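Local coordinates for protein trichothecene 15-O-acetyltransferase TRI3 (Fusarium sporotrichioides, PDB 3FOT) that transfers an acetyl group to the 15-oxygen of trichothecene intermediates on the fungal biosynthetic route to mycotoxins such as T-2 toxin, at residues 133-136 and 137-140; 163-167 and 168-172; 187-191 and 192-196; 507-510 and 511-515. All coordinates share one frame; numbering follows the deposited sequence.

Interaction 1: residues 133-136 and 137-140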
loop_
_atom_site.group_PDB
_atom_site.type_symbol
_atom_site.label_atom_id
_atom_site.label_comp_id
_atom_site.label_asym_id
_atom_site.label_seq_id
_atom_site.Cartn_x
_atom_site.Cartn_y
_atom_site.Cartn_z
ATOM N N SER A 133 21.017 -1.194 -1.111
ATOM C CA SER A 133 19.787 -0.853 -1.831
ATOM C C SER A 133 18.733 -0.294 -0.862
ATOM O O SER A 133 18.879 -0.403 0.353
ATOM C CB SER A 133 19.209 -2.096 -2.509
ATOM O OG SER A 133 18.655 -2.981 -1.553
ATOM N N ALA A 134 17.659 0.273 -1.416
ATOM C CA ALA A 134 16.534 0.719 -0.591
ATOM C C ALA A 134 15.948 -0.438 0.249
ATOM O O ALA A 134 15.641 -0.258 1.435
ATOM C CB ALA A 134 15.449 1.393 -1.473
ATOM N N LEU A 135 15.774 -1.614 -0.360
ATOM C CA LEU A 135 15.249 -2.762 0.400
ATOM C C LEU A 135 16.229 -3.303 1.433
ATOM O O LEU A 135 15.803 -3.835 2.443
ATOM C CB LEU A 135 14.728 -3.884 -0.511
ATOM C CG LEU A 135 13.438 -3.477 -1.257
ATOM C CD1 LEU A 135 12.991 -4.567 -2.217
ATOM C CD2 LEU A 135 12.292 -3.087 -0.328
ATOM N N ASP A 136 17.534 -3.171 1.178
ATOM C CA ASP A 136 18.557 -3.517 2.188
ATOM C C ASP A 136 18.350 -2.652 3.418
ATOM O O ASP A 136 18.398 -3.124 4.544
ATOM C CB ASP A 136 19.979 -3.253 1.672
ATOM C CG ASP A 136 20.458 -4.280 0.665
ATOM O OD1 ASP A 136 19.869 -5.370 0.563
ATOM O OD2 ASP A 136 21.436 -3.969 -0.048
ATOM N N LEU A 137 18.102 -1.372 3.187
ATOM C CA LEU A 137 17.862 -0.436 4.280
ATOM C C LEU A 137 16.557 -0.734 5.028
ATOM O O LEU A 137 16.496 -0.632 6.259
ATOM C CB LEU A 137 17.858 0.990 3.744
ATOM C CG LEU A 137 17.627 2.082 4.781
ATOM C CD1 LEU A 137 18.671 2.020 5.905
ATOM C CD2 LEU A 137 17.613 3.456 4.056
ATOM N N TRP A 138 15.522 -1.130 4.302
ATOM C CA TRP A 138 14.289 -1.566 4.962
ATOM C C TRP A 138 14.619 -2.676 5.970
ATOM O O TRP A 138 14.213 -2.628 7.145
ATOM C CB TRP A 138 13.298 -2.057 3.894
ATOM C CG TRP A 138 12.079 -2.740 4.478
ATOM C CD1 TRP A 138 11.187 -2.198 5.322
ATOM C CD2 TRP A 138 11.666 -4.087 4.254
ATOM N NE1 TRP A 138 10.215 -3.131 5.659
ATOM C CE2 TRP A 138 10.498 -4.301 5.018
ATOM C CE3 TRP A 138 12.170 -5.136 3.481
ATOM C CZ2 TRP A 138 9.804 -5.509 5.013
ATOM C CZ3 TRP A 138 11.485 -6.350 3.477
ATOM C CH2 TRP A 138 10.313 -6.527 4.239
ATOM N N SER A 139 15.353 -3.682 5.494
ATOM C CA SER A 139 15.753 -4.814 6.332
ATOM C C SER A 139 16.471 -4.316 7.586
ATOM O O SER A 139 16.184 -4.753 8.705
ATOM C CB SER A 139 16.661 -5.766 5.541
ATOM O OG SER A 139 15.912 -6.434 4.528
ATOM N N GLU A 140 17.396 -3.383 7.392
ATOM C CA GLU A 140 18.205 -2.881 8.481
ATOM C C GLU A 140 17.345 -2.112 9.477
ATOM O O GLU A 140 17.522 -2.237 10.692
ATOM C CB GLU A 140 19.310 -1.997 7.902
ATOM C CG GLU A 140 20.061 -1.222 8.920
ATOM C CD GLU A 140 20.973 -0.208 8.280
ATOM O OE1 GLU A 140 21.133 0.881 8.880
ATOM O OE2 GLU A 140 21.502 -0.503 7.185
HETATM O O HOH W 1 15.741 -6.736 1.947
#
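Leu137 and Asp136 are consecutive residues in the first turn of helix 134-147; their side chains diverge, and each residue is tied to Ser133 in a different way. The backbone N of Leu137 donates to Ser133 O at 3.1 Å, which starts the regular i to i+4 ladder. Asp136 reaches back with its side chain: CG stands beside its own backbone N (chi1 -75°), a torsion that swings the carboxylate over the start of the helix. There OD2 takes the N-H of Ser133 at 3.0 Å, the donor arriving from above the carboxylate plane, 44° out of it. Leu137, by contrast, carries its branched end away from the turn, with CG anti to the backbone N, and packs against Phe160, Leu162 and Leu181 of the neighbouring sheet strands. Only its CB stays close to the preceding turn, near Ala134 O at 3.4 Å. Leu135 sends its CD2 methyl to within 4.3 Å of Trp138 CE3, a light apolar touch on the benzo portion of the indole. On the five-membered ring, NE1 is bonded to Asn470 OD1, and the indole meets Tyr54 edge-to-face. The carbonyl of Leu135 has two donors, Ser139 N at 3.1 Å and a water that bridges Leu135 O and Ser139 OG. The reciprocal bond, Asp136 N to Ser133 OG at 3.0 Å, satisfies an N-H that has no carbonyl one turn earlier in the helix. Together the two serine-aspartate bonds form a classic capping box, with Ser133 as the N-cap.

Interaction 2: residues 163-167 and 168-172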
loop_
_atom_site.group_PDB
_atom_site.type_symbol
_atom_site.label_atom_id
_atom_site.label_comp_id
_atom_site.label_asym_id
_atom_site.label_seq_id
_atom_site.Cartn_x
_atom_site.Cartn_y
_atom_site.Cartn_z
ATOM N N SER A 163 23.246 6.414 -2.315
ATOM C CA SER A 163 23.991 6.248 -3.563
ATOM C C SER A 163 25.386 5.764 -3.205
ATOM O O SER A 163 25.942 6.170 -2.189
ATOM C CB SER A 163 24.069 7.548 -4.395
ATOM O OG SER A 163 24.540 7.286 -5.728
ATOM N N ASP A 164 25.936 4.912 -4.071
ATOM C CA ASP A 164 27.256 4.321 -3.826
ATOM C C ASP A 164 28.366 5.289 -4.241
ATOM O O ASP A 164 29.032 5.097 -5.262
ATOM C CB ASP A 164 27.396 2.991 -4.554
ATOM C CG ASP A 164 28.619 2.208 -4.105
ATOM O OD1 ASP A 164 29.280 2.604 -3.113
ATOM O OD2 ASP A 164 28.911 1.198 -4.763
ATOM N N VAL A 165 28.548 6.322 -3.430
ATOM C CA VAL A 165 29.572 7.337 -3.636
ATOM C C VAL A 165 30.321 7.475 -2.315
ATOM O O VAL A 165 29.849 6.970 -1.301
ATOM C CB VAL A 165 28.969 8.693 -4.094
ATOM C CG1 VAL A 165 28.401 8.584 -5.508
ATOM C CG2 VAL A 165 27.899 9.211 -3.094
ATOM N N SER A 166 31.481 8.150 -2.321
ATOM C CA SER A 166 32.310 8.244 -1.127
ATOM C C SER A 166 31.689 9.103 -0.032
ATOM O O SER A 166 31.674 8.715 1.131
ATOM C CB SER A 166 33.704 8.759 -1.483
ATOM O OG SER A 166 34.370 7.807 -2.285
ATOM N N THR A 167 31.177 10.267 -0.415
ATOM C CA THR A 167 30.671 11.229 0.559
ATOM C C THR A 167 29.399 11.881 0.025
ATOM O O THR A 167 29.044 11.691 -1.125
ATOM C CB THR A 167 31.696 12.363 0.842
ATOM O OG1 THR A 167 31.723 13.283 -0.258
ATOM C CG2 THR A 167 33.107 11.800 1.056
ATOM N N ASP A 168 28.761 12.687 0.861
ATOM C CA ASP A 168 27.516 13.351 0.454
ATOM C C ASP A 168 27.718 14.537 -0.479
ATOM O O ASP A 168 26.725 15.100 -0.971
ATOM C CB ASP A 168 26.655 13.716 1.667
ATOM C CG ASP A 168 27.339 14.649 2.636
ATOM O OD1 ASP A 168 28.368 15.283 2.280
ATOM O OD2 ASP A 168 26.827 14.744 3.784
ATOM N N SER A 169 28.985 14.916 -0.724
ATOM C CA SER A 169 29.283 15.975 -1.699
ATOM C C SER A 169 29.985 15.427 -2.947
ATOM O O SER A 169 30.381 16.190 -3.838
ATOM C CB SER A 169 30.102 17.106 -1.055
ATOM O OG SER A 169 31.298 16.587 -0.506
ATOM N N THR A 170 30.113 14.094 -3.020
ATOM C CA THR A 170 30.636 13.448 -4.211
ATOM C C THR A 170 29.612 13.561 -5.362
ATOM O O THR A 170 28.464 13.147 -5.196
ATOM C CB THR A 170 30.937 11.956 -3.925
ATOM O OG1 THR A 170 31.875 11.859 -2.841
ATOM C CG2 THR A 170 31.497 11.249 -5.173
ATOM N N PRO A 171 30.032 14.079 -6.537
ATOM C CA PRO A 171 29.112 14.102 -7.677
ATOM C C PRO A 171 28.672 12.686 -8.046
ATOM O O PRO A 171 29.495 11.744 -8.095
ATOM C CB PRO A 171 29.944 14.731 -8.802
ATOM C CG PRO A 171 31.053 15.467 -8.117
ATOM C CD PRO A 171 31.350 14.658 -6.879
ATOM N N ILE A 172 27.372 12.537 -8.261
ATOM C CA ILE A 172 26.806 11.239 -8.584
ATOM C C ILE A 172 27.096 11.009 -10.074
ATOM O O ILE A 172 26.685 11.796 -10.905
ATOM C CB ILE A 172 25.309 11.179 -8.243
ATOM C CG1 ILE A 172 25.122 11.229 -6.701
ATOM C CG2 ILE A 172 24.682 9.896 -8.826
ATOM C CD1 ILE A 172 23.779 11.750 -6.309
HETATM O O HOH W 2 26.933 12.520 -3.035
#
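The flat carbonyl group of Thr167 is approached on one face by Thr170, whose backbone N donates to Thr167 O at 3.2 Å. The donor stands well above the carbonyl plane, 69° out of it, in the type I beta turn from Thr167 to Thr170. A water donates to the same oxygen at 3.0 Å and also to Thr170 O, bridging the two ends of the turn. The Thr167 side chain crosses that of Thr170 at about a right angle, and the two hydroxyls meet, OG1 to OG1, at 3.0 Å; either may be the donor. Thr167 OG1 is brought inward by a chi1 of 75°, which sets it between the backbone N and the carbonyl carbon. From there it also accepts the N-H of Ser169 at 3.2 Å, the definition of an ST turn. Where the hydroxyls end, the apolar part begins: Thr170 CG2 lies 3.8 Å from Val165 CB, the two side chains sliding past each other in opposite directions. Further along, the CG1 and CG2 atoms of Ile172 both come to about 4.1 Å from Ser163 OG, whose hydroxyl is bonded to Thr177 O. The loop thus folds back on itself between strands 158-163 and 177-184, with Val165 and Ser163 resting on Leu71 and a backbone bond joining Asp168 to Gln72 of helix 71-88. The chemistry implies a turn braced by its own threonines: one hydroxyl accepts a backbone N-H while sharing a bond with the other, and the Thr170 methyl, its other branch, packs on Val165.

Interaction 3: residues 187-191 and 192-196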
loop_
_atom_site.group_PDB
_atom_site.type_symbol
_atom_site.label_atom_id
_atom_site.label_comp_id
_atom_site.label_asym_id
_atom_site.label_seq_id
_atom_site.Cartn_x
_atom_site.Cartn_y
_atom_site.Cartn_z
ATOM N N LEU A 187 -1.154 4.772 8.973
ATOM C CA LEU A 187 -2.380 5.434 9.440
ATOM C C LEU A 187 -2.852 6.524 8.453
ATOM O O LEU A 187 -4.055 6.718 8.273
ATOM C CB LEU A 187 -2.164 6.050 10.847
ATOM C CG LEU A 187 -3.354 6.727 11.521
ATOM C CD1 LEU A 187 -4.622 5.806 11.523
ATOM C CD2 LEU A 187 -2.950 7.130 12.950
ATOM N N PHE A 188 -1.906 7.248 7.841
ATOM C CA PHE A 188 -2.240 8.514 7.158
ATOM C C PHE A 188 -2.478 8.379 5.651
ATOM O O PHE A 188 -2.752 9.385 4.944
ATOM C CB PHE A 188 -1.140 9.561 7.430
ATOM C CG PHE A 188 -0.792 9.691 8.893
ATOM C CD1 PHE A 188 -1.688 10.247 9.806
ATOM C CD2 PHE A 188 0.411 9.214 9.368
ATOM C CE1 PHE A 188 -1.339 10.329 11.163
ATOM C CE2 PHE A 188 0.755 9.295 10.707
ATOM C CZ PHE A 188 -0.111 9.848 11.609
ATOM N N TRP A 189 -2.385 7.143 5.172
ATOM C CA TRP A 189 -2.463 6.852 3.737
ATOM C C TRP A 189 -3.008 5.478 3.472
ATOM O O TRP A 189 -2.863 4.587 4.289
ATOM C CB TRP A 189 -1.058 6.810 3.123
ATOM C CG TRP A 189 -0.060 7.824 3.601
ATOM C CD1 TRP A 189 0.821 7.683 4.655
ATOM C CD2 TRP A 189 0.215 9.095 3.017
ATOM N NE1 TRP A 189 1.619 8.797 4.749
ATOM C CE2 TRP A 189 1.268 9.679 3.762
ATOM C CE3 TRP A 189 -0.328 9.815 1.929
ATOM C CZ2 TRP A 189 1.797 10.941 3.458
ATOM C CZ3 TRP A 189 0.196 11.076 1.637
ATOM C CH2 TRP A 189 1.247 11.620 2.391
ATOM N N ASP A 190 -3.547 5.255 2.275
ATOM C CA ASP A 190 -3.500 3.879 1.786
ATOM C C ASP A 190 -2.394 3.783 0.735
ATOM O O ASP A 190 -1.709 4.776 0.462
ATOM C CB ASP A 190 -4.858 3.378 1.274
ATOM C CG ASP A 190 -5.463 4.256 0.222
ATOM O OD1 ASP A 190 -4.745 5.065 -0.390
ATOM O OD2 ASP A 190 -6.679 4.084 -0.034
ATOM N N GLY A 191 -2.190 2.608 0.158
ATOM C CA GLY A 191 -1.153 2.471 -0.878
ATOM C C GLY A 191 -1.275 3.427 -2.035
ATOM O O GLY A 191 -0.268 3.877 -2.580
ATOM N N ILE A 192 -2.515 3.753 -2.414
ATOM C CA ILE A 192 -2.779 4.692 -3.501
ATOM C C ILE A 192 -2.335 6.098 -3.120
ATOM O O ILE A 192 -1.630 6.762 -3.884
ATOM C CB ILE A 192 -4.273 4.654 -3.872
ATOM C CG1 ILE A 192 -4.567 3.250 -4.417
ATOM C CG2 ILE A 192 -4.651 5.832 -4.834
ATOM C CD1 ILE A 192 -5.880 3.054 -4.990
ATOM N N GLY A 193 -2.745 6.538 -1.939
ATOM C CA GLY A 193 -2.452 7.887 -1.517
ATOM C C GLY A 193 -0.947 8.081 -1.363
ATOM O O GLY A 193 -0.397 9.140 -1.714
ATOM N N CYS A 194 -0.275 7.058 -0.839
ATOM C CA CYS A 194 1.159 7.157 -0.580
ATOM C C CYS A 194 1.907 7.189 -1.917
ATOM O O CYS A 194 2.799 8.016 -2.119
ATOM C CB CYS A 194 1.646 5.987 0.292
ATOM S SG CYS A 194 3.241 6.341 1.039
ATOM N N ARG A 195 1.545 6.322 -2.854
ATOM C CA ARG A 195 2.185 6.393 -4.184
ATOM C C ARG A 195 1.889 7.698 -4.923
ATOM O O ARG A 195 2.776 8.238 -5.596
ATOM C CB ARG A 195 1.795 5.196 -5.041
ATOM C CG ARG A 195 2.449 3.938 -4.495
ATOM C CD ARG A 195 2.017 2.725 -5.270
ATOM N NE ARG A 195 0.666 2.317 -4.919
ATOM C CZ ARG A 195 -0.074 1.502 -5.656
ATOM N NH1 ARG A 195 0.403 1.039 -6.813
ATOM N NH2 ARG A 195 -1.311 1.192 -5.265
ATOM N N LYS A 196 0.659 8.201 -4.817
ATOM C CA LYS A 196 0.326 9.499 -5.422
ATOM C C LYS A 196 1.268 10.569 -4.842
ATOM O O LYS A 196 1.774 11.425 -5.545
ATOM C CB LYS A 196 -1.128 9.895 -5.144
ATOM C CG LYS A 196 -2.140 9.125 -6.035
ATOM C CD LYS A 196 -3.605 9.326 -5.604
ATOM C CE LYS A 196 -4.100 10.765 -5.815
ATOM N NZ LYS A 196 -4.190 11.188 -7.259
#
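Arg195 wraps its side chain round the carbonyl oxygen of Gly191, one turn back in the helix. CB lies 3.5 Å from Gly191 O, and CG passes closer still, at 3.3 Å. CD moves off slightly before the chain bends at chi3 (-76°), and the bend returns NE to the same oxygen at 3.0 Å. The oxygen lies close to the guanidinium plane, yet NE stands above the carbonyl plane, 65° out of it. The backbone N of Arg195 donates from the opposite face, so two N-H groups grip one oxygen. At the tip, NH1 bonds to Asp439 O, and the guanidinium makes a cation-pi contact with Phe467. Beside this, Trp189 takes Cys194 SG over the face of its five-membered ring, 4.5 Å from the centroid, a sulfur-aromatic contact. Asp190 caps the helix: OD1 accepts from Gly193 N at 2.9 Å, while OD2 accepts from Cys357 N and Gln358 NE2, so the carboxylate is held at both oxygens. Its side chain lies about 10 Å from that of His414, which binds 15-deacetylcalonectrin. Asp190 and Gly191 end the HXXXDG signature of BAHD acyltransferases; as in relatives, the aspartate forms a salt bridge with an arginine, here Arg342.

Interaction 4: residues 507-510 and 511-515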
loop_
_atom_site.group_PDB
_atom_site.type_symbol
_atom_site.label_atom_id
_atom_site.label_comp_id
_atom_site.label_asym_id
_atom_site.label_seq_id
_atom_site.Cartn_x
_atom_site.Cartn_y
_atom_site.Cartn_z
ATOM N N LEU A 507 5.932 -18.787 -4.036
ATOM C CA LEU A 507 5.925 -17.712 -5.052
ATOM C C LEU A 507 6.201 -18.264 -6.458
ATOM O O LEU A 507 5.524 -17.908 -7.441
ATOM C CB LEU A 507 6.970 -16.641 -4.693
ATOM C CG LEU A 507 7.033 -15.437 -5.653
ATOM C CD1 LEU A 507 5.640 -14.788 -5.917
ATOM C CD2 LEU A 507 8.033 -14.415 -5.092
ATOM N N GLN A 508 7.189 -19.139 -6.553
ATOM C CA GLN A 508 7.552 -19.723 -7.854
ATOM C C GLN A 508 6.403 -20.561 -8.439
ATOM O O GLN A 508 6.183 -20.591 -9.669
ATOM C CB GLN A 508 8.825 -20.571 -7.732
ATOM C CG GLN A 508 10.109 -19.714 -7.541
ATOM C CD GLN A 508 10.182 -18.549 -8.555
ATOM O OE1 GLN A 508 10.096 -17.364 -8.180
ATOM N NE2 GLN A 508 10.290 -18.887 -9.841
ATOM N N SER A 509 5.673 -21.237 -7.561
ATOM C CA SER A 509 4.504 -22.018 -7.977
ATOM C C SER A 509 3.427 -21.116 -8.582
ATOM O O SER A 509 2.832 -21.434 -9.629
ATOM C CB SER A 509 3.934 -22.801 -6.777
ATOM O OG SER A 509 2.810 -23.598 -7.198
ATOM N N ILE A 510 3.150 -20.002 -7.900
ATOM C CA ILE A 510 2.185 -19.036 -8.380
ATOM C C ILE A 510 2.621 -18.532 -9.740
ATOM O O ILE A 510 1.826 -18.511 -10.669
ATOM C CB ILE A 510 2.085 -17.815 -7.436
ATOM C CG1 ILE A 510 1.529 -18.227 -6.067
ATOM C CG2 ILE A 510 1.256 -16.704 -8.072
ATOM C CD1 ILE A 510 1.883 -17.193 -4.973
ATOM N N VAL A 511 3.889 -18.139 -9.842
ATOM C CA VAL A 511 4.426 -17.606 -11.116
ATOM C C VAL A 511 4.306 -18.632 -12.253
ATOM O O VAL A 511 3.901 -18.289 -13.377
ATOM C CB VAL A 511 5.893 -17.121 -10.952
ATOM C CG1 VAL A 511 6.514 -16.792 -12.309
ATOM C CG2 VAL A 511 5.956 -15.881 -10.045
ATOM N N GLU A 512 4.672 -19.881 -11.957
ATOM C CA GLU A 512 4.557 -20.953 -12.935
ATOM C C GLU A 512 3.126 -21.111 -13.471
ATOM O O GLU A 512 2.925 -21.271 -14.683
ATOM C CB GLU A 512 5.090 -22.267 -12.361
ATOM C CG GLU A 512 5.279 -23.342 -13.428
ATOM C CD GLU A 512 5.873 -24.640 -12.893
ATOM O OE1 GLU A 512 6.282 -24.673 -11.702
ATOM O OE2 GLU A 512 5.920 -25.624 -13.675
ATOM N N PHE A 513 2.125 -21.085 -12.587
ATOM C CA PHE A 513 0.736 -21.168 -13.069
ATOM C C PHE A 513 0.330 -19.965 -13.922
ATOM O O PHE A 513 -0.342 -20.126 -14.933
ATOM C CB PHE A 513 -0.261 -21.335 -11.921
ATOM C CG PHE A 513 -0.300 -22.718 -11.329
ATOM C CD1 PHE A 513 -0.553 -23.844 -12.133
ATOM C CD2 PHE A 513 -0.137 -22.893 -9.944
ATOM C CE1 PHE A 513 -0.635 -25.133 -11.576
ATOM C CE2 PHE A 513 -0.207 -24.188 -9.376
ATOM C CZ PHE A 513 -0.447 -25.304 -10.199
ATOM N N MET A 514 0.719 -18.758 -13.504
ATOM C CA MET A 514 0.467 -17.575 -14.336
ATOM C C MET A 514 1.057 -17.738 -15.738
ATOM O O MET A 514 0.398 -17.434 -16.763
ATOM C CB MET A 514 1.021 -16.325 -13.640
ATOM C CG MET A 514 0.186 -15.957 -12.402
ATOM S SD MET A 514 0.942 -14.591 -11.524
ATOM C CE MET A 514 0.576 -13.214 -12.635
ATOM N N LEU A 515 2.290 -18.217 -15.796
ATOM C CA LEU A 515 2.985 -18.366 -17.065
ATOM C C LEU A 515 2.322 -19.430 -17.922
ATOM O O LEU A 515 2.276 -19.319 -19.156
ATOM C CB LEU A 515 4.474 -18.664 -16.841
ATOM C CG LEU A 515 5.268 -17.459 -16.323
ATOM C CD1 LEU A 515 6.650 -17.935 -15.868
ATOM C CD2 LEU A 515 5.362 -16.335 -17.391
#
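Leu507 and Val511 meet one turn apart on helix 500-516, the last helix of the chain, where packing follows the i to i+4 spacing of an alpha-helix. Leu507 CD1 touches Val511 CG2 at 4.3 Å, and this methyl also overhangs Leu507 O at 3.3 Å. Two residues further along the helix, Ser509 and Phe513 repeat the spacing: the ring lies obliquely to Ser509 O, with CD2 at 3.3 Å, while Ser509 OG approaches CE2 at 3.8 Å. That hydroxyl is held by His375 NE2, and His375 in turn stacks on the Phe513 ring, so a single second-shell residue positions both partners. On the inner side, Ile510 and Met514 lie alongside each other, pointing the same way. They are set between Leu489 of strand 486-494 and the alanines of helix 306-321, with Ile510 on Ala317 and Met514 on Ala313, while Leu507 fits against Val280, Leu489 and Ile491. The helix thus covers a sheet with one flank and a second helix with another. Met514 N donates to Ile510 O at 3.1 Å; with CG beside that N (chi1 -71°) and the chain extended to SD, the sulfur comes to 4.1 Å from Ile510 CG2.

In the fold
Each interaction is local, yet the place in the fold sets its chemistry. Interactions 3 and 4 are buried: the first, near the chain's centre, combines a carboxylate cap, an arginine on a backbone carbonyl and a cysteine over a tryptophan face, whereas the second is mostly apolar packing on the last helix. Interactions 1 and 2 are only partly buried, and water takes part in both. Interactions 1 and 3 are the same kind of structure, a helix start with a side-chain cap. Strand 277-283 is touched by interactions 1 and 4, strand 177-184 by interactions 1, 2 and 3. Interaction 2, about 40 Å from interaction 4 between centres, is a loop that rests on helix 71-88, its turn built of threonine hydroxyls.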